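Local atomic coordinates of minor fimbrium subunit Mfa5 (PDB entry 6TO1), a protein that serves as an accessory subunit of the minor fimbriae, surface pili that mediate biofilm formation and adhesion to host cells and other oral bacteria. Residues S176-P181 and T202-T207. Residues are numbered along the deposited sequence; the frame is centred on the assembly and turned at random.
With MG (magnesium ion), chain B; PO4 (phosphate ion), chain C.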
ATOM      1  N   SER A 176       9.911  34.858   3.540  1.00 20.09           N
ATOM      2  CA  SER A 176       9.805  35.991   2.634  1.00 21.42           C
ATOM      3  C   SER A 176      11.181  36.644   2.570  1.00 16.63           C
ATOM      4  O   SER A 176      12.050  36.395   3.413  1.00 17.54           O
ATOM      5  CB  SER A 176       8.750  37.003   3.078  1.00 21.45           C
ATOM      6  OG  SER A 176       9.168  37.682   4.247  1.00 19.77           O
ATOM      7  N   TYR A 177      11.398  37.468   1.547  1.00 16.72           N
ATOM      8  CA  TYR A 177      12.654  38.159   1.506  1.00 14.53           C
ATOM      9  C   TYR A 177      12.539  39.460   0.729  1.00 15.67           C
ATOM     10  O   TYR A 177      11.724  39.611  -0.188  1.00 19.36           O
ATOM     11  CB  TYR A 177      13.786  37.296   0.905  1.00 17.16           C
ATOM     12  CG  TYR A 177      13.637  37.000  -0.571  1.00 16.45           C
ATOM     13  CD1 TYR A 177      14.252  37.790  -1.529  1.00 15.00           C
ATOM     14  CD2 TYR A 177      12.908  35.912  -1.009  1.00 17.82           C
ATOM     15  CE1 TYR A 177      14.130  37.514  -2.867  1.00 16.85           C
ATOM     16  CE2 TYR A 177      12.779  35.640  -2.340  1.00 17.35           C
ATOM     17  CZ  TYR A 177      13.398  36.438  -3.272  1.00 18.10           C
ATOM     18  OH  TYR A 177      13.277  36.139  -4.618  1.00 16.21           O
ATOM     19  N   ASP A 178      13.383  40.388   1.135  1.00 17.91           N
ATOM     20  CA  ASP A 178      13.649  41.623   0.409  1.00 19.72           C
ATOM     21  C   ASP A 178      15.173  41.763   0.365  1.00 17.27           C
ATOM     22  O   ASP A 178      15.862  40.940  -0.262  1.00 18.57           O
ATOM     23  CB  ASP A 178      12.956  42.818   1.063  1.00 18.45           C
ATOM     24  CG  ASP A 178      13.067  42.830   2.576  1.00 18.39           C
ATOM     25  OD1 ASP A 178      14.149  43.198   3.095  1.00 20.43           O
ATOM     26  OD2 ASP A 178      12.046  42.465   3.247  1.00 20.84           O
ATOM     27  N   HIS A 179      15.729  42.802   0.988  1.00 19.03           N
ATOM     28  CA  HIS A 179      17.183  42.855   1.070  1.00 18.27           C
ATOM     29  C   HIS A 179      17.741  41.885   2.101  1.00 18.80           C
ATOM     30  O   HIS A 179      18.959  41.727   2.178  1.00 20.50           O
ATOM     31  CB  HIS A 179      17.695  44.281   1.365  1.00 18.93           C
ATOM     32  CG  HIS A 179      17.116  44.905   2.593  1.00 17.22           C
ATOM     33  ND1 HIS A 179      15.976  45.678   2.550  1.00 24.44           N
ATOM     34  CD2 HIS A 179      17.503  44.865   3.891  1.00 23.37           C
ATOM     35  CE1 HIS A 179      15.697  46.106   3.770  1.00 23.76           C
ATOM     36  NE2 HIS A 179      16.607  45.626   4.600  1.00 20.39           N
ATOM     37  N   GLU A 180      16.885  41.205   2.861  1.00 18.94           N
ATOM     38  CA  GLU A 180      17.279  40.143   3.774  1.00 19.75           C
ATOM     39  C   GLU A 180      16.113  39.162   3.866  1.00 17.93           C
ATOM     40  O   GLU A 180      14.967  39.526   3.582  1.00 17.35           O
ATOM     41  CB  GLU A 180      17.634  40.710   5.162  1.00 18.62           C
ATOM     42  CG  GLU A 180      16.421  41.303   5.796  1.00 21.08           C
ATOM     43  CD  GLU A 180      16.696  42.145   7.012  1.00 31.27           C
ATOM     44  OE1 GLU A 180      17.769  41.998   7.623  1.00 26.68           O
ATOM     45  OE2 GLU A 180      15.801  42.951   7.355  1.00 27.82           O
ATOM     46  N   PRO A 181      16.367  37.916   4.229  1.00 20.73           N
ATOM     47  CA  PRO A 181      15.274  36.951   4.338  1.00 20.47           C
ATOM     48  C   PRO A 181      14.612  37.043   5.706  1.00 18.43           C
ATOM     49  O   PRO A 181      15.207  37.507   6.691  1.00 19.48           O
ATOM     50  CB  PRO A 181      15.995  35.605   4.140  1.00 20.21           C
ATOM     51  CG  PRO A 181      17.356  35.838   4.754  1.00 22.50           C
ATOM     52  CD  PRO A 181      17.692  37.281   4.394  1.00 21.15           C
ATOM     53  N   THR A 202       4.756  42.794   2.252  1.00 25.98           N
ATOM     54  CA  THR A 202       4.762  44.199   1.907  1.00 30.39           C
ATOM     55  C   THR A 202       6.052  44.525   1.170  1.00 22.75           C
ATOM     56  O   THR A 202       7.106  43.971   1.513  1.00 24.08           O
ATOM     57  CB  THR A 202       4.635  45.033   3.192  1.00 31.40           C
ATOM     58  OG1 THR A 202       4.340  46.390   2.873  1.00 36.71           O
ATOM     59  CG2 THR A 202       5.919  44.964   3.973  1.00 24.72           C
ATOM     60  N   PRO A 203       6.010  45.391   0.167  1.00 25.33           N
ATOM     61  CA  PRO A 203       7.216  45.610  -0.660  1.00 23.77           C
ATOM     62  C   PRO A 203       8.293  46.400   0.064  1.00 29.62           C
ATOM     63  O   PRO A 203       8.043  47.484   0.589  1.00 27.28           O
ATOM     64  CB  PRO A 203       6.688  46.380  -1.879  1.00 26.52           C
ATOM     65  CG  PRO A 203       5.199  46.295  -1.820  1.00 33.51           C
ATOM     66  CD  PRO A 203       4.818  46.064  -0.389  1.00 28.84           C
ATOM     67  N   ILE A 204       9.519  45.866   0.048  1.00 23.52           N
ATOM     68  CA  ILE A 204      10.673  46.466   0.694  1.00 21.06           C
ATOM     69  C   ILE A 204      11.831  46.401  -0.296  1.00 20.65           C
ATOM     70  O   ILE A 204      11.964  45.417  -1.026  1.00 18.24           O
ATOM     71  CB  ILE A 204      11.035  45.747   2.012  1.00 20.78           C
ATOM     72  CG1 ILE A 204       9.890  45.888   3.017  1.00 29.18           C
ATOM     73  CG2 ILE A 204      12.324  46.274   2.580  1.00 23.03           C
ATOM     74  CD1 ILE A 204      10.090  45.101   4.302  1.00 37.78           C
ATOM     75  N   TRP A 205      12.666  47.438  -0.327  1.00 22.16           N
ATOM     76  CA  TRP A 205      13.750  47.476  -1.306  1.00 23.55           C
ATOM     77  C   TRP A 205      14.654  46.247  -1.181  1.00 23.41           C
ATOM     78  O   TRP A 205      14.924  45.750  -0.086  1.00 21.40           O
ATOM     79  CB  TRP A 205      14.609  48.767  -1.154  1.00 22.79           C
ATOM     80  CG  TRP A 205      15.317  48.929   0.181  1.00 23.07           C
ATOM     81  CD1 TRP A 205      14.845  49.574   1.312  1.00 23.22           C
ATOM     82  CD2 TRP A 205      16.627  48.433   0.536  1.00 22.73           C
ATOM     83  NE1 TRP A 205      15.769  49.478   2.328  1.00 27.16           N
ATOM     84  CE2 TRP A 205      16.874  48.806   1.873  1.00 25.00           C
ATOM     85  CE3 TRP A 205      17.609  47.729  -0.154  1.00 22.21           C
ATOM     86  CZ2 TRP A 205      18.047  48.468   2.535  1.00 25.97           C
ATOM     87  CZ3 TRP A 205      18.767  47.385   0.513  1.00 21.44           C
ATOM     88  CH2 TRP A 205      18.983  47.767   1.834  1.00 24.98           C
ATOM     89  N   GLY A 206      15.179  45.799  -2.324  1.00 20.52           N
ATOM     90  CA  GLY A 206      16.217  44.789  -2.323  1.00 21.59           C
ATOM     91  C   GLY A 206      15.670  43.417  -2.663  1.00 19.32           C
ATOM     92  O   GLY A 206      14.604  43.059  -2.182  1.00 18.43           O
ATOM     93  N   THR A 207      16.383  42.638  -3.472  1.00 16.94           N
ATOM     94  CA  THR A 207      15.921  41.310  -3.878  1.00 16.98           C
ATOM     95  C   THR A 207      17.045  40.304  -3.627  1.00 17.48           C
ATOM     96  O   THR A 207      17.816  39.958  -4.535  1.00 19.62           O
ATOM     97  CB  THR A 207      15.460  41.312  -5.340  1.00 18.39           C
ATOM     98  OG1 THR A 207      14.515  42.374  -5.592  1.00 17.63           O
ATOM     99  CG2 THR A 207      14.841  39.974  -5.707  1.00 17.54           C
TER
HETATM  100 MG    MG B1101      12.900  42.835  -6.792  1.00 19.27          MG
HETATM  101  P   PO4 C1102      14.279  45.638  -5.884  1.00 20.59           P
HETATM  102  O1  PO4 C1102      13.889  46.507  -4.674  1.00 20.91           O
HETATM  103  O2  PO4 C1102      15.583  44.910  -5.584  1.00 20.30           O
HETATM  104  O3  PO4 C1102      14.519  46.582  -7.046  1.00 23.39           O
HETATM  105  O4  PO4 C1102      13.176  44.725  -6.268  1.00 19.73           O
HETATM  106  O   HOH W   1      12.452  40.968  -7.457  1.00 19.53           O
HETATM  107  O   HOH W   2      14.082  42.978  -8.524  1.00 18.57           O
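Asp178 OD2 is gripped by hydrogen bonds to His182 NE2 and Gln134 NE2, and Ile204 CD1 lies 3.4 Å from it where the two side chains cross. The contact ties the turn between strands 170-177 and 181-186 to the loop carrying Thr207 of the metal-ion-dependent adhesion site (MIDAS) in the von Willebrand factor A domain. Its cross-link is His179 ND1 to Trp205 O, 2.8 Å, with the oxygen in the imidazole plane; the N-H...O angle is 157°. The same two residues also stack face to face: imidazole and the six-membered ring of Trp205 have centroids 3.7 Å apart, their planes inclined by 13°. His179 CB extends the overlap as a CH-pi contact, 3.8 Å from that six-membered-ring centroid. A chi1 of 55° sets His179 CG between the backbone N and the carbonyl carbon. Asp178 OD1 sits over the other imidazole face, toward the rim. Deeper in, the Thr207 methyl meets the edge of the Tyr177 ring, whose OH is hydrogen-bonded to Thr209. Magnesium is held by Thr207 OG1 (2.1 Å), Ser135, Ser137, two waters and a phosphate, probably from the crystallisation liquor. Thr207 OG1 also hydrogen-bonds phosphate O2, and Gly206 N donates a nearly straight bond to phosphate O1, 2.8 Å.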